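Isochorismatase family protein family (Burkholderia thailandensis, PDB 3TXY) is of unknown function but has the isochorismatase-family fold and may act as a hydrolase. Local coordinates at residues T13-I19 against I126-T132; F58-Q64 against D85-F91; V154-D159 against L180-A186. All coordinates share one frame. Residues are numbered along the deposited sequence.

Contact 1. Residues T13-I19 against I126-T132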
# COMPACT_ATOMS: atom_id res chain seq x y z
N THR A 13 13.91 15.76 -12.87
CA THR A 13 13.23 16.17 -11.65
C THR A 13 13.01 14.95 -10.76
O THR A 13 11.88 14.47 -10.58
CB THR A 13 11.90 16.84 -12.05
OG1 THR A 13 11.21 16.05 -13.05
CG2 THR A 13 12.18 18.21 -12.61
N VAL A 14 14.12 14.44 -10.22
CA VAL A 14 14.14 13.20 -9.46
C VAL A 14 14.73 13.40 -8.06
O VAL A 14 15.69 14.13 -7.89
CB VAL A 14 14.91 12.08 -10.21
CG1 VAL A 14 16.39 12.43 -10.34
CG2 VAL A 14 14.72 10.73 -9.53
N ALA A 15 14.13 12.73 -7.09
CA ALA A 15 14.58 12.68 -5.71
C ALA A 15 14.90 11.26 -5.25
O ALA A 15 14.29 10.28 -5.72
CB ALA A 15 13.53 13.30 -4.79
N LEU A 16 15.86 11.16 -4.34
CA LEU A 16 16.20 9.91 -3.64
C LEU A 16 15.43 9.91 -2.32
O LEU A 16 15.50 10.87 -1.56
CB LEU A 16 17.71 9.83 -3.34
CG LEU A 16 18.24 8.51 -2.77
CD1 LEU A 16 18.15 7.35 -3.76
CD2 LEU A 16 19.70 8.67 -2.32
N VAL A 17 14.68 8.84 -2.06
CA VAL A 17 13.90 8.70 -0.83
C VAL A 17 14.29 7.38 -0.17
O VAL A 17 14.12 6.32 -0.77
CB VAL A 17 12.38 8.71 -1.12
CG1 VAL A 17 11.58 8.50 0.17
CG2 VAL A 17 12.00 10.02 -1.81
N ALA A 18 14.84 7.46 1.04
CA ALA A 18 15.42 6.31 1.72
C ALA A 18 14.62 6.02 2.99
O ALA A 18 14.48 6.90 3.84
CB ALA A 18 16.87 6.62 2.09
N ILE A 19 14.11 4.79 3.11
CA ILE A 19 13.16 4.46 4.19
C ILE A 19 13.81 3.73 5.36
O ILE A 19 14.36 2.65 5.19
CB ILE A 19 12.01 3.57 3.66
CG1 ILE A 19 11.30 4.18 2.45
CG2 ILE A 19 11.02 3.31 4.78
CD1 ILE A 19 10.76 5.58 2.67
N ILE A 126 9.45 17.83 -7.92
CA ILE A 126 9.88 16.45 -8.17
C ILE A 126 8.78 15.60 -8.79
O ILE A 126 7.64 15.57 -8.30
CB ILE A 126 10.36 15.78 -6.88
CG1 ILE A 126 11.55 16.55 -6.28
CG2 ILE A 126 10.69 14.31 -7.12
CD1 ILE A 126 12.77 16.68 -7.20
N THR A 127 9.11 14.88 -9.87
CA THR A 127 8.16 14.02 -10.56
C THR A 127 8.48 12.53 -10.39
O THR A 127 7.59 11.70 -10.56
CB THR A 127 8.16 14.34 -12.07
OG1 THR A 127 9.47 14.09 -12.59
CG2 THR A 127 7.76 15.79 -12.31
N ASP A 128 9.74 12.22 -10.06
CA ASP A 128 10.26 10.86 -10.05
C ASP A 128 10.90 10.62 -8.67
O ASP A 128 11.61 11.49 -8.15
CB ASP A 128 11.36 10.68 -11.11
CG ASP A 128 10.84 10.75 -12.57
OD1 ASP A 128 9.87 11.48 -12.86
OD2 ASP A 128 11.46 10.07 -13.43
N ILE A 129 10.64 9.46 -8.08
CA ILE A 129 11.35 9.08 -6.85
C ILE A 129 12.11 7.78 -7.02
O ILE A 129 11.62 6.83 -7.65
CB ILE A 129 10.46 9.07 -5.57
CG1 ILE A 129 9.41 7.95 -5.57
CG2 ILE A 129 9.79 10.42 -5.35
CD1 ILE A 129 8.68 7.84 -4.23
N VAL A 130 13.33 7.77 -6.49
CA VAL A 130 14.15 6.58 -6.41
C VAL A 130 14.13 6.14 -4.95
O VAL A 130 14.53 6.88 -4.06
CB VAL A 130 15.57 6.85 -6.94
CG1 VAL A 130 16.50 5.67 -6.61
CG2 VAL A 130 15.50 7.13 -8.44
N LEU A 131 13.64 4.92 -4.74
CA LEU A 131 13.35 4.40 -3.42
C LEU A 131 14.35 3.34 -2.96
O LEU A 131 14.65 2.39 -3.69
CB LEU A 131 11.94 3.83 -3.45
CG LEU A 131 10.93 3.95 -2.33
CD1 LEU A 131 10.92 5.26 -1.55
CD2 LEU A 131 9.54 3.69 -2.97
N THR A 132 14.88 3.55 -1.76
CA THR A 132 15.68 2.55 -1.07
C THR A 132 15.14 2.36 0.34
O THR A 132 14.33 3.16 0.82
CB THR A 132 17.17 2.95 -0.98
OG1 THR A 132 17.38 3.88 0.10
CG2 THR A 132 17.64 3.57 -2.27
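Thr13, just ahead of the strand, opens the contact with its carbonyl: Thr13 O accepts from both Thr127 N (2.9 Å) and Asp128 N (3.1 Å), gathering the turn before the second strand. Beside it the two hydroxyls, Thr13 OG1 and Thr127 OG1, lie 2.7 Å apart, and Thr127 OG1 donates to Asp128 OD1 at 2.7 Å. From Val14 on, the strands run parallel, their axes 4.7 Å apart at closest and inclined by 25°. Val14 lies on the sheet face shared with Leu16, Ala18, Asp128, Val130 and Thr132, and its CG2 meets Val130 CG2 at 3.8 Å. The odd-numbered residues carry the ladder. Ala15 N donates to Asp128 O (3.0 Å) and Ala15 O accepts from Val130 N (2.8 Å). Leu16, back on the first face, sets its CD1 3.7 Å from Val130 CG1. Val17 N then reaches Val130 O (2.8 Å) and Val17 O receives Thr132 N (3.0 Å), while on the face of Ala15, Ile129 and Leu131 Val17 CG1 packs 3.7 Å from Leu131 CD1. Ile19 N closes on Thr132 O (2.8 Å). This staggered pattern, in which one residue bonds to two that flank its partner, is that of a regular parallel sheet. The pair forms the middle of the six-stranded parallel sheet of this alpha/beta fold, between strands 56-61 and 153-162. Helix 35-51 covers the Leu16 face, where Thr132 OG1 bonds to Thr42, and helix 136-149 covers the face of Ile129 and Leu131.

Contact 2. Residues F58-Q64 against D85-F91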
# COMPACT_ATOMS: atom_id res chain seq x y z
N PHE A 58 15.59 11.57 3.61
CA PHE A 58 15.77 10.48 4.53
C PHE A 58 14.60 10.39 5.48
O PHE A 58 14.30 11.35 6.22
CB PHE A 58 17.04 10.65 5.34
CG PHE A 58 18.30 10.56 4.53
CD1 PHE A 58 18.71 9.34 4.00
CD2 PHE A 58 19.09 11.67 4.31
CE1 PHE A 58 19.89 9.25 3.26
CE2 PHE A 58 20.26 11.58 3.59
CZ PHE A 58 20.65 10.37 3.05
N VAL A 59 13.97 9.21 5.48
CA VAL A 59 12.78 8.95 6.25
C VAL A 59 13.12 8.07 7.46
O VAL A 59 13.79 7.04 7.33
CB VAL A 59 11.71 8.24 5.39
CG1 VAL A 59 10.48 7.88 6.20
CG2 VAL A 59 11.33 9.10 4.18
N HIS A 60 12.62 8.42 8.63
CA HIS A 60 12.74 7.55 9.78
C HIS A 60 11.43 7.51 10.50
O HIS A 60 10.58 8.38 10.31
CB HIS A 60 13.90 7.97 10.71
CG HIS A 60 13.68 9.28 11.40
ND1 HIS A 60 14.02 9.47 12.69
CD2 HIS A 60 13.16 10.48 10.96
CE1 HIS A 60 13.71 10.73 13.05
NE2 HIS A 60 13.19 11.35 12.00
N THR A 61 11.26 6.46 11.29
CA THR A 61 10.07 6.22 12.09
C THR A 61 10.36 6.56 13.53
O THR A 61 11.38 6.14 14.10
CB THR A 61 9.66 4.75 12.00
OG1 THR A 61 9.48 4.41 10.62
CG2 THR A 61 8.37 4.47 12.78
N SER A 62 9.46 7.30 14.14
CA SER A 62 9.56 7.63 15.55
C SER A 62 8.18 7.59 16.18
O SER A 62 7.21 7.93 15.54
CB SER A 62 10.12 9.02 15.74
OG SER A 62 10.24 9.32 17.12
N TYR A 63 8.13 7.20 17.45
CA TYR A 63 6.92 7.28 18.25
C TYR A 63 7.09 8.18 19.48
O TYR A 63 6.26 8.16 20.40
CB TYR A 63 6.50 5.89 18.68
CG TYR A 63 6.35 4.94 17.52
CD1 TYR A 63 7.22 3.88 17.36
CD2 TYR A 63 5.34 5.12 16.58
CE1 TYR A 63 7.09 2.99 16.32
CE2 TYR A 63 5.21 4.23 15.53
CZ TYR A 63 6.10 3.18 15.41
OH TYR A 63 6.02 2.27 14.38
N GLN A 64 8.15 8.99 19.46
CA GLN A 64 8.41 10.01 20.48
C GLN A 64 7.24 10.98 20.56
O GLN A 64 6.56 11.21 19.57
CB GLN A 64 9.72 10.76 20.16
CG GLN A 64 10.97 9.88 20.22
CD GLN A 64 11.21 9.33 21.62
OE1 GLN A 64 10.74 9.92 22.60
NE2 GLN A 64 11.93 8.22 21.73
N ASP A 85 13.45 4.56 22.98
CA ASP A 85 14.87 4.91 23.03
C ASP A 85 15.16 5.88 21.89
O ASP A 85 14.94 5.55 20.73
CB ASP A 85 15.71 3.65 22.86
CG ASP A 85 17.20 3.87 23.08
OD1 ASP A 85 17.71 5.01 22.98
OD2 ASP A 85 17.88 2.86 23.35
N PRO A 86 15.68 7.09 22.20
CA PRO A 86 16.00 7.99 21.09
C PRO A 86 16.98 7.40 20.06
O PRO A 86 16.92 7.75 18.89
CB PRO A 86 16.62 9.21 21.79
CG PRO A 86 16.05 9.15 23.18
CD PRO A 86 16.01 7.69 23.50
N GLU A 87 17.85 6.48 20.49
CA GLU A 87 18.78 5.85 19.55
C GLU A 87 18.09 4.94 18.53
O GLU A 87 18.59 4.78 17.42
CB GLU A 87 19.90 5.10 20.29
CG GLU A 87 20.94 6.02 20.91
CD GLU A 87 21.47 7.06 19.93
OE1 GLU A 87 22.06 6.67 18.90
OE2 GLU A 87 21.29 8.28 20.17
N TRP A 88 16.93 4.39 18.89
CA TRP A 88 16.21 3.52 17.99
C TRP A 88 15.84 4.20 16.68
O TRP A 88 15.90 3.58 15.62
CB TRP A 88 14.98 2.95 18.71
CG TRP A 88 14.20 2.01 17.83
CD1 TRP A 88 14.42 0.65 17.61
CD2 TRP A 88 13.01 2.34 17.03
NE1 TRP A 88 13.50 0.15 16.72
CE2 TRP A 88 12.63 1.10 16.34
CE3 TRP A 88 12.26 3.49 16.83
CZ2 TRP A 88 11.51 1.05 15.50
CZ3 TRP A 88 11.17 3.44 15.96
CH2 TRP A 88 10.80 2.24 15.31
N SER A 89 15.49 5.49 16.76
CA SER A 89 15.05 6.25 15.57
C SER A 89 16.13 7.17 14.96
O SER A 89 15.87 7.81 13.91
CB SER A 89 13.81 7.09 15.90
OG SER A 89 14.05 8.00 16.97
N ALA A 90 17.32 7.22 15.57
CA ALA A 90 18.46 7.98 15.03
C ALA A 90 18.97 7.32 13.74
O ALA A 90 19.02 6.11 13.64
CB ALA A 90 19.61 8.07 16.06
N PHE A 91 19.39 8.13 12.77
CA PHE A 91 19.91 7.58 11.51
C PHE A 91 21.22 6.84 11.75
O PHE A 91 22.04 7.22 12.61
CB PHE A 91 20.09 8.67 10.46
CG PHE A 91 18.79 9.22 9.95
CD1 PHE A 91 17.98 8.44 9.15
CD2 PHE A 91 18.38 10.50 10.29
CE1 PHE A 91 16.76 8.94 8.69
CE2 PHE A 91 17.18 11.01 9.82
CZ PHE A 91 16.37 10.22 9.02
O HOH W 1 13.13 10.67 16.69
O HOH W 2 13.08 6.85 19.20
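A short, weakly bonded helical turn packs here against the C-terminal end of a sheet strand and the loop that follows it, held by one direct hydrogen bond, aromatic packing and two bridging waters. The direct bond runs from His60 ND1 to Ser89 O (2.8 Å), with the carbonyl near the plane of the imidazole. Over one face of that imidazole lies the Phe91 ring, its centroid 4.8 Å away and its plane tilted by 41°; Phe91 CE1 comes within 3.6 Å of His60 CB, and Phe91 CZ within 3.8 Å of Phe58 CB. Farther along, the indole of Trp88 reaches the strand end and the loop after it, with Trp88 CZ3 3.3 Å from Thr61 O and Trp88 CH2 3.9 Å from Tyr63 CE1. Two waters join the polar side chains. One bridges Ser62 OG (3.2 Å) and Ser89 OG (2.8 Å); another accepts from Gln64 NE2 (3.1 Å), which also bonds to Leu84 O, donates to Asp85 O (2.7 Å) and bonds to Ser89 OG (2.7 Å). Asp85 OD1 N-caps the turn through Glu87 N (2.9 Å), and Ser62 OG accepts from Gln64 N (3.2 Å) in an ST turn. Thr61 OG1 bonds to Asp20 and Lys106 at the C-terminal edge of the sheet, where this family has its active site; the two probably correspond to its catalytic Asp and Lys. Strand 56-61 itself lies between strands 14-19 and 102-106. His60 NE2 bonds to Thr105 and Phe91 packs on Val103, both of strand 102-106.

Contact 3. Residues V154-D159 against L180-A186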
# COMPACT_ATOMS: atom_id res chain seq x y z
N VAL A 154 7.93 5.97 -9.97
CA VAL A 154 8.65 5.29 -8.88
C VAL A 154 9.68 4.30 -9.44
O VAL A 154 9.37 3.49 -10.31
CB VAL A 154 7.69 4.52 -7.96
CG1 VAL A 154 8.46 3.81 -6.84
CG2 VAL A 154 6.60 5.43 -7.39
N VAL A 155 10.89 4.38 -8.90
CA VAL A 155 11.94 3.42 -9.18
C VAL A 155 12.37 2.83 -7.84
O VAL A 155 12.72 3.56 -6.90
CB VAL A 155 13.14 4.09 -9.88
CG1 VAL A 155 14.23 3.06 -10.19
CG2 VAL A 155 12.67 4.80 -11.14
N VAL A 156 12.35 1.50 -7.75
CA VAL A 156 12.84 0.80 -6.56
C VAL A 156 14.20 0.15 -6.83
O VAL A 156 14.40 -0.51 -7.85
CB VAL A 156 11.83 -0.25 -6.07
CG1 VAL A 156 12.30 -0.84 -4.76
CG2 VAL A 156 10.48 0.41 -5.89
N VAL A 157 15.14 0.36 -5.91
CA VAL A 157 16.52 -0.06 -6.08
C VAL A 157 16.72 -1.43 -5.45
O VAL A 157 16.82 -1.57 -4.22
CB VAL A 157 17.52 0.95 -5.47
CG1 VAL A 157 18.96 0.49 -5.69
CG2 VAL A 157 17.30 2.35 -6.07
N SER A 158 16.83 -2.45 -6.31
CA SER A 158 16.80 -3.83 -5.88
C SER A 158 17.91 -4.20 -4.89
O SER A 158 17.68 -4.97 -3.94
CB SER A 158 16.84 -4.78 -7.09
OG SER A 158 17.98 -4.55 -7.88
N ASP A 159 19.09 -3.64 -5.10
CA ASP A 159 20.21 -3.90 -4.19
C ASP A 159 20.33 -2.87 -3.07
O ASP A 159 21.37 -2.81 -2.39
CB ASP A 159 21.52 -4.12 -4.95
CG ASP A 159 21.88 -2.97 -5.87
OD1 ASP A 159 21.04 -2.11 -6.17
OD2 ASP A 159 23.07 -2.96 -6.31
N LEU A 180 3.74 -0.88 -10.65
CA LEU A 180 3.58 0.47 -10.13
C LEU A 180 4.81 1.33 -10.43
O LEU A 180 4.81 2.52 -10.13
CB LEU A 180 3.22 0.43 -8.63
CG LEU A 180 4.19 -0.23 -7.65
CD1 LEU A 180 5.56 0.45 -7.62
CD2 LEU A 180 3.61 -0.31 -6.23
N GLY A 181 5.83 0.77 -11.05
CA GLY A 181 7.03 1.52 -11.32
C GLY A 181 8.08 0.65 -11.98
O GLY A 181 7.75 -0.33 -12.66
N GLN A 182 9.34 1.02 -11.75
CA GLN A 182 10.50 0.37 -12.36
C GLN A 182 11.45 -0.18 -11.29
O GLN A 182 11.65 0.44 -10.26
CB GLN A 182 11.29 1.36 -13.21
CG GLN A 182 10.51 2.08 -14.29
CD GLN A 182 11.36 3.14 -14.99
OE1 GLN A 182 12.13 2.82 -15.91
NE2 GLN A 182 11.23 4.38 -14.56
N VAL A 183 12.01 -1.36 -11.55
CA VAL A 183 12.96 -2.00 -10.66
C VAL A 183 14.33 -1.98 -11.33
O VAL A 183 14.46 -2.35 -12.50
CB VAL A 183 12.53 -3.43 -10.31
CG1 VAL A 183 13.48 -4.09 -9.33
CG2 VAL A 183 11.12 -3.43 -9.71
N ALA A 184 15.33 -1.48 -10.62
CA ALA A 184 16.68 -1.36 -11.19
C ALA A 184 17.71 -1.46 -10.08
O ALA A 184 17.37 -1.33 -8.91
CB ALA A 184 16.80 -0.02 -11.91
N THR A 185 18.96 -1.71 -10.45
CA THR A 185 20.05 -1.70 -9.49
C THR A 185 20.54 -0.26 -9.27
O THR A 185 20.31 0.63 -10.10
CB THR A 185 21.24 -2.56 -9.99
OG1 THR A 185 21.80 -1.95 -11.16
CG2 THR A 185 20.80 -4.01 -10.30
N ALA A 186 21.22 -0.03 -8.15
CA ALA A 186 21.87 1.24 -7.87
C ALA A 186 22.75 1.73 -9.03
O ALA A 186 22.73 2.91 -9.36
CB ALA A 186 22.71 1.12 -6.60
O HOH W 3 8.88 4.86 -12.84
O HOH W 4 5.63 4.85 -11.24
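Main-chain donors and acceptors are matched in a regular parallel ladder along these two strands. Val154 O accepts from Gln182 N (2.9 Å), Val156 N donates to Gln182 O (2.8 Å), Val156 O accepts from Ala184 N (3.1 Å), and Ser158 N donates to Ala184 O (2.9 Å). Waters extend the pairing at its start: one donates to Val154 O (2.9 Å) and accepts from Gln182 NE2 (3.0 Å), a side chain whose amide also bonds to Thr9 O, while a second accepts from Val154 N (2.9 Å) and lies 2.7 Å from Leu180 O. Gly181 passes so close that its CA is 3.2 Å from Val154 O, where a side chain would clash. At the far end the first strand turns a corner; Ser158 O accepts from Gln33 NE2, and Asp159 OD1 takes up Ala186 N (2.9 Å) at the start of helix 186-194, whose N-cap is Thr185. On the side away from strand 153-162 the second subunit takes over, receiving Val183 N on its Asp76 and backbone bonds from Gly181. The contact joins the two strands of a beta-alpha-beta unit. Its connecting helix 166-180 covers Val156 and Val183 through Phe177, whereas helix 35-51 meets Val157 on the other face, and Ala186 beside it, through Leu45; in strand 128-134, Ile129 and Leu131 satisfy the main chain of Val155.

All three contacts belong to one parallel sheet, ordered 102-106, 56-61, 14-19, 128-134, 153-162, 182-184. Contact 1 pairs the two central strands, contact 3 the last two, and contact 2 fastens a helical turn to strand 56-61. Centres of contacts 1 and 3 are about 10 Å apart, joined by Leu131 N to Val155 O at 2.7 Å; those of contacts 1 and 2 are about 20 Å apart, yet the two touch where Ala18 O is 2.9 Å from Val59 N. Contacts 2 and 3 have centres about 25 Å and nearest atoms about 12 Å apart. Along the chain, contact 2 falls between the strands of contact 1, and contact 3 follows, so contact 1 joins the first strand to one over a hundred residues later.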